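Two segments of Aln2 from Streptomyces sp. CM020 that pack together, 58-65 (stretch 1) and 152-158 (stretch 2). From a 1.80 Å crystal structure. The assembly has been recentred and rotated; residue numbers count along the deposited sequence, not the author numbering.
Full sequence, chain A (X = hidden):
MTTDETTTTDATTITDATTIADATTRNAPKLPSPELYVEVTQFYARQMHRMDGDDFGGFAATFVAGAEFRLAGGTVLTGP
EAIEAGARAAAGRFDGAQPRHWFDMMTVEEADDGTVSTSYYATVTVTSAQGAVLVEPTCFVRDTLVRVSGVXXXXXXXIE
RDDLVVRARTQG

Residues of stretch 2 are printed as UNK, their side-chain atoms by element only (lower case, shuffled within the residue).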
ATOM      1  N   GLY A  58     -19.633   6.523  12.045  1.00 21.21           N
ATOM      2  CA  GLY A  58     -18.278   6.847  12.450  1.00 22.13           C
ATOM      3  C   GLY A  58     -17.432   7.352  11.297  1.00 14.68           C
ATOM      4  O   GLY A  58     -16.578   8.219  11.483  1.00 17.02           O
ATOM      5  N   PHE A  59     -17.620   6.782  10.098  1.00 15.43           N
ATOM      6  CA  PHE A  59     -16.949   7.301   8.909  1.00 14.12           C
ATOM      7  C   PHE A  59     -17.324   8.759   8.667  1.00 17.83           C
ATOM      8  O   PHE A  59     -16.459   9.625   8.484  1.00 13.88           O
ATOM      9  CB  PHE A  59     -17.318   6.447   7.704  1.00 15.47           C
ATOM     10  CG  PHE A  59     -16.918   7.051   6.386  1.00 13.20           C
ATOM     11  CD1 PHE A  59     -15.582   7.047   5.976  1.00 11.75           C
ATOM     12  CD2 PHE A  59     -17.864   7.641   5.574  1.00 20.24           C
ATOM     13  CE1 PHE A  59     -15.234   7.590   4.793  1.00 12.02           C
ATOM     14  CE2 PHE A  59     -17.499   8.196   4.374  1.00 19.51           C
ATOM     15  CZ  PHE A  59     -16.197   8.181   3.975  1.00 16.61           C
ATOM     16  N   ALA A  60     -18.620   9.052   8.683  1.00 15.76           N
ATOM     17  CA  ALA A  60     -19.063  10.410   8.396  1.00 15.92           C
ATOM     18  C   ALA A  60     -18.632  11.384   9.489  1.00 13.41           C
ATOM     19  O   ALA A  60     -18.412  12.568   9.221  1.00 17.04           O
ATOM     20  CB  ALA A  60     -20.584  10.442   8.238  1.00 16.96           C
ATOM     21  N   ALA A  61     -18.510  10.917  10.722  1.00 16.65           N
ATOM     22  CA  ALA A  61     -18.111  11.793  11.823  1.00 15.43           C
ATOM     23  C   ALA A  61     -16.680  12.283  11.680  1.00 16.52           C
ATOM     24  O   ALA A  61     -16.283  13.240  12.370  1.00 19.07           O
ATOM     25  CB  ALA A  61     -18.280  11.050  13.156  1.00 17.72           C
ATOM     26  N   THR A  62     -15.896  11.651  10.809  1.00 12.76           N
ATOM     27  CA  THR A  62     -14.555  12.153  10.570  1.00 11.02           C
ATOM     28  C   THR A  62     -14.557  13.390   9.682  1.00 14.20           C
ATOM     29  O   THR A  62     -13.509  14.046   9.559  1.00 16.44           O
ATOM     30  CB  THR A  62     -13.637  11.104   9.915  1.00 15.11           C
ATOM     31  OG1 THR A  62     -14.047  10.829   8.564  1.00 14.82           O
ATOM     32  CG2 THR A  62     -13.547   9.821  10.741  1.00 17.79           C
ATOM     33  N   PHE A  63     -15.712  13.741   9.093  1.00 15.79           N
ATOM     34  CA  PHE A  63     -15.826  14.923   8.247  1.00 14.08           C
ATOM     35  C   PHE A  63     -16.315  16.117   9.065  1.00 17.14           C
ATOM     36  O   PHE A  63     -17.083  15.970  10.016  1.00 17.65           O
ATOM     37  CB  PHE A  63     -16.800  14.676   7.072  1.00 13.28           C
ATOM     38  CG  PHE A  63     -16.240  13.790   6.006  1.00 13.26           C
ATOM     39  CD1 PHE A  63     -16.194  12.413   6.186  1.00 16.64           C
ATOM     40  CD2 PHE A  63     -15.764  14.322   4.823  1.00 14.77           C
ATOM     41  CE1 PHE A  63     -15.644  11.604   5.228  1.00 16.97           C
ATOM     42  CE2 PHE A  63     -15.214  13.491   3.851  1.00 16.01           C
ATOM     43  CZ  PHE A  63     -15.148  12.150   4.081  1.00 14.43           C
ATOM     44  N   VAL A  64     -15.837  17.313   8.705  1.00 15.14           N
ATOM     45  CA  VAL A  64     -16.287  18.532   9.374  1.00 15.89           C
ATOM     46  C   VAL A  64     -17.624  19.007   8.818  1.00 18.68           C
ATOM     47  O   VAL A  64     -18.069  18.614   7.742  1.00 18.41           O
ATOM     48  CB  VAL A  64     -15.231  19.647   9.283  1.00 20.05           C
ATOM     49  CG1 VAL A  64     -13.933  19.176   9.887  1.00 28.15           C
ATOM     50  CG2 VAL A  64     -15.074  20.127   7.847  1.00 17.00           C
ATOM     51  N   ALA A  65     -18.268  19.895   9.573  1.00 19.26           N
ATOM     52  CA  ALA A  65     -19.488  20.526   9.090  1.00 22.42           C
ATOM     53  C   ALA A  65     -19.216  21.207   7.748  1.00 25.81           C
ATOM     54  O   ALA A  65     -18.169  21.824   7.547  1.00 23.43           O
ATOM     55  CB  ALA A  65     -20.006  21.550  10.091  1.00 28.06           C
ATOM     56  N   UNK A 152      -7.066  15.483  13.220  1.00 20.28           N
ATOM     57  CA  UNK A 152      -7.395  15.660  11.811  1.00 18.84           C
ATOM     58  C   UNK A 152      -8.829  15.247  11.506  1.00 20.03           C
ATOM     59  O   UNK A 152      -9.364  14.283  12.081  1.00 19.38           O
ATOM     60  c   UNK A 152      -4.999  16.849  10.276  1.00 24.46           C
ATOM     61  c   UNK A 152      -4.255  14.479   9.844  1.00 26.04           C
ATOM     62  c   UNK A 152      -6.431  14.860  10.949  1.00 21.37           C
ATOM     63  c   UNK A 152      -5.030  15.434  10.796  1.00 28.17           C
ATOM     64  N   UNK A 153      -9.435  15.982  10.574  1.00 17.56           N
ATOM     65  CA  UNK A 153     -10.765  15.730  10.037  1.00 18.54           C
ATOM     66  C   UNK A 153     -10.737  15.974   8.533  1.00 19.96           C
ATOM     67  O   UNK A 153      -9.957  16.795   8.038  1.00 16.28           O
ATOM     68  c   UNK A 153     -14.875  16.485  13.124  1.00 24.65           C
ATOM     69  c   UNK A 153     -11.812  16.614  12.205  1.00 21.14           C
ATOM     70  n   UNK A 153     -14.076  15.663  12.461  1.00 23.90           N
ATOM     71  c   UNK A 153     -12.661  15.447  12.749  1.00 22.90           C
ATOM     72  n   UNK A 153     -14.418  17.177  14.152  1.00 21.15           N
ATOM     73  c   UNK A 153     -11.806  16.656  10.680  1.00 19.45           C
ATOM     74  n   UNK A 153     -16.145  16.623  12.754  1.00 21.40           N
ATOM     75  N   UNK A 154     -11.612  15.291   7.813  1.00 15.94           N
ATOM     76  CA  UNK A 154     -11.753  15.502   6.375  1.00 14.26           C
ATOM     77  C   UNK A 154     -12.588  16.753   6.105  1.00 19.74           C
ATOM     78  O   UNK A 154     -13.666  16.924   6.688  1.00 19.16           O
ATOM     79  o   UNK A 154     -11.457  13.282   5.388  1.00 17.96           O
ATOM     80  c   UNK A 154     -12.398  14.284   5.732  1.00 17.58           C
ATOM     81  N   UNK A 155     -12.072  17.639   5.247  1.00 15.62           N
ATOM     82  CA  UNK A 155     -12.803  18.824   4.790  1.00 17.60           C
ATOM     83  C   UNK A 155     -13.328  18.703   3.370  1.00 17.57           C
ATOM     84  O   UNK A 155     -14.440  19.160   3.075  1.00 24.03           O
ATOM     85  c   UNK A 155     -12.608  21.338   4.408  1.00 41.73           C
ATOM     86  c   UNK A 155     -10.039  23.986   3.666  1.00101.31           C
ATOM     87  n   UNK A 155     -10.927  23.000   3.615  1.00 93.09           N
ATOM     88  n   UNK A 155      -9.875  24.675   4.784  1.00108.80           N
ATOM     89  c   UNK A 155     -11.922  20.069   4.898  1.00 19.74           C
ATOM     90  c   UNK A 155     -11.778  22.593   4.734  1.00 82.76           C
ATOM     91  n   UNK A 155      -9.309  24.279   2.597  1.00105.84           N
ATOM     92  N   UNK A 156     -12.558  18.074   2.487  1.00 16.22           N
ATOM     93  CA  UNK A 156     -12.879  17.957   1.075  1.00 17.48           C
ATOM     94  C   UNK A 156     -12.392  16.598   0.623  1.00 19.00           C
ATOM     95  O   UNK A 156     -11.346  16.144   1.083  1.00 18.50           O
ATOM     96  c   UNK A 156     -12.139  19.077   0.242  1.00 23.41           C
ATOM     97  o   UNK A 156     -12.131  18.806  -1.152  1.00 81.55           O
ATOM     98  N   UNK A 157     -13.154  15.925  -0.234  1.00 13.56           N
ATOM     99  CA  UNK A 157     -12.683  14.714  -0.895  1.00 14.67           C
ATOM    100  C   UNK A 157     -13.180  14.795  -2.338  1.00 14.77           C
ATOM    101  O   UNK A 157     -14.378  15.016  -2.561  1.00 16.39           O
ATOM    102  c   UNK A 157     -12.852  10.922  -0.095  1.00 13.67           C
ATOM    103  c   UNK A 157     -12.866  12.173  -0.957  1.00 13.84           C
ATOM    104  c   UNK A 157     -11.722  10.377   2.037  1.00 17.27           C
ATOM    105  n   UNK A 157     -12.653   9.482   2.372  1.00 15.39           N
ATOM    106  c   UNK A 157     -13.203  13.451  -0.210  1.00 16.71           C
ATOM    107  n   UNK A 157     -10.702  10.635   2.855  1.00 17.77           N
ATOM    108  n   UNK A 157     -11.793  11.032   0.878  1.00 14.84           N
ATOM    109  N   UNK A 158     -12.281  14.621  -3.305  1.00 12.49           N
ATOM    110  CA  UNK A 158     -12.650  14.618  -4.730  1.00 12.71           C
ATOM    111  C   UNK A 158     -12.113  13.334  -5.349  1.00 17.52           C
ATOM    112  O   UNK A 158     -10.905  13.087  -5.313  1.00 16.31           O
ATOM    113  c   UNK A 158     -12.419  15.795  -6.970  1.00 27.90           C
ATOM    114  c   UNK A 158     -12.080  15.842  -5.466  1.00 19.76           C
ATOM    115  c   UNK A 158     -12.585  17.150  -4.840  1.00 24.12           C
TER

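Position 152 carries four side-chain carbons, forked at the second, and no heteroatom. None comes within 4.5 Å of stretch 1; the fork leads away from it. This is Leu152, a purely apolar side chain that suits a buried place.

At position 153 three carbons lead to a nitrogen and then to a carbon bearing two more nitrogens, a guanidinium. Its CA-to-CB bond points toward stretch 1, where the turn from Ala60 to Phe63 leads into a strand and carbonyl oxygens lie within reach. The residue is Arg153. Its NH2 donates a hydrogen bond to Phe63 O at 3.0 Å, and its NE a weak one to Thr62 O at 3.4 Å; Ala61 O also lies 3.3 Å from NE. The chi1 to chi3 angles are all m, and this bent chain brings the guanidinium beside the carbonyls of stretch 1, and Val64 CG1 packs over one face of the guanidinium while approaching Arg153 CB to 3.4 Å. A planar group with several donors suits a cluster of acceptors, and its face still accepts a methyl.

Position 154 has one carbon and one oxygen, and its CB lies over the face of the Phe63 ring, 3.6 Å from the centroid and 3.5 Å from Phe63 CE2, a CH-pi contact. This is Ser154. The small side chain lets the ring lie close to the strand, and its hydroxyl is hydrogen-bonded elsewhere in the structure.

Position 155 again shows three carbons, a nitrogen and a carbon with two nitrogens, but CA-to-CB points away. Val64 CG2 touches its CA at 4.0 Å and its CB at 4.3 Å. This is Arg155, whose extended polar chain suits an exposed site.

Position 156, one carbon and one oxygen, makes no contact with stretch 1: Ser156, a small polar residue at a partly exposed place.

Position 157 has three carbons, a nitrogen and a carbon bearing two nitrogens; its CA-to-CB bond points toward stretch 1, and its end lies by the rings of Phe59 and Phe63. It is Arg157. Its NH1 sits 4.0 Å from both Phe59 CE1 and Phe63 CZ, near the plane of each ring at its edge. All three guanidinium nitrogens are hydrogen-bonded elsewhere in the structure, which makes burial of the charge tolerable.

Position 158, one carbon carrying two others, is Val158, beyond reach of stretch 1; its beta-branching suits a strand.

The contact rests on a short parallel bridge between Phe63 and Ser154. Ser154 N donates to Thr62 O (2.9 Å) and Val64 N to Ser154 O (3.0 Å), so one residue's backbone ties down both neighbours of Phe63. Arg153 reinforces this pairing through carbonyls, while Phe63 packs against Ser154 and Arg157.

Stretch 2 152-158: LRSRSRV
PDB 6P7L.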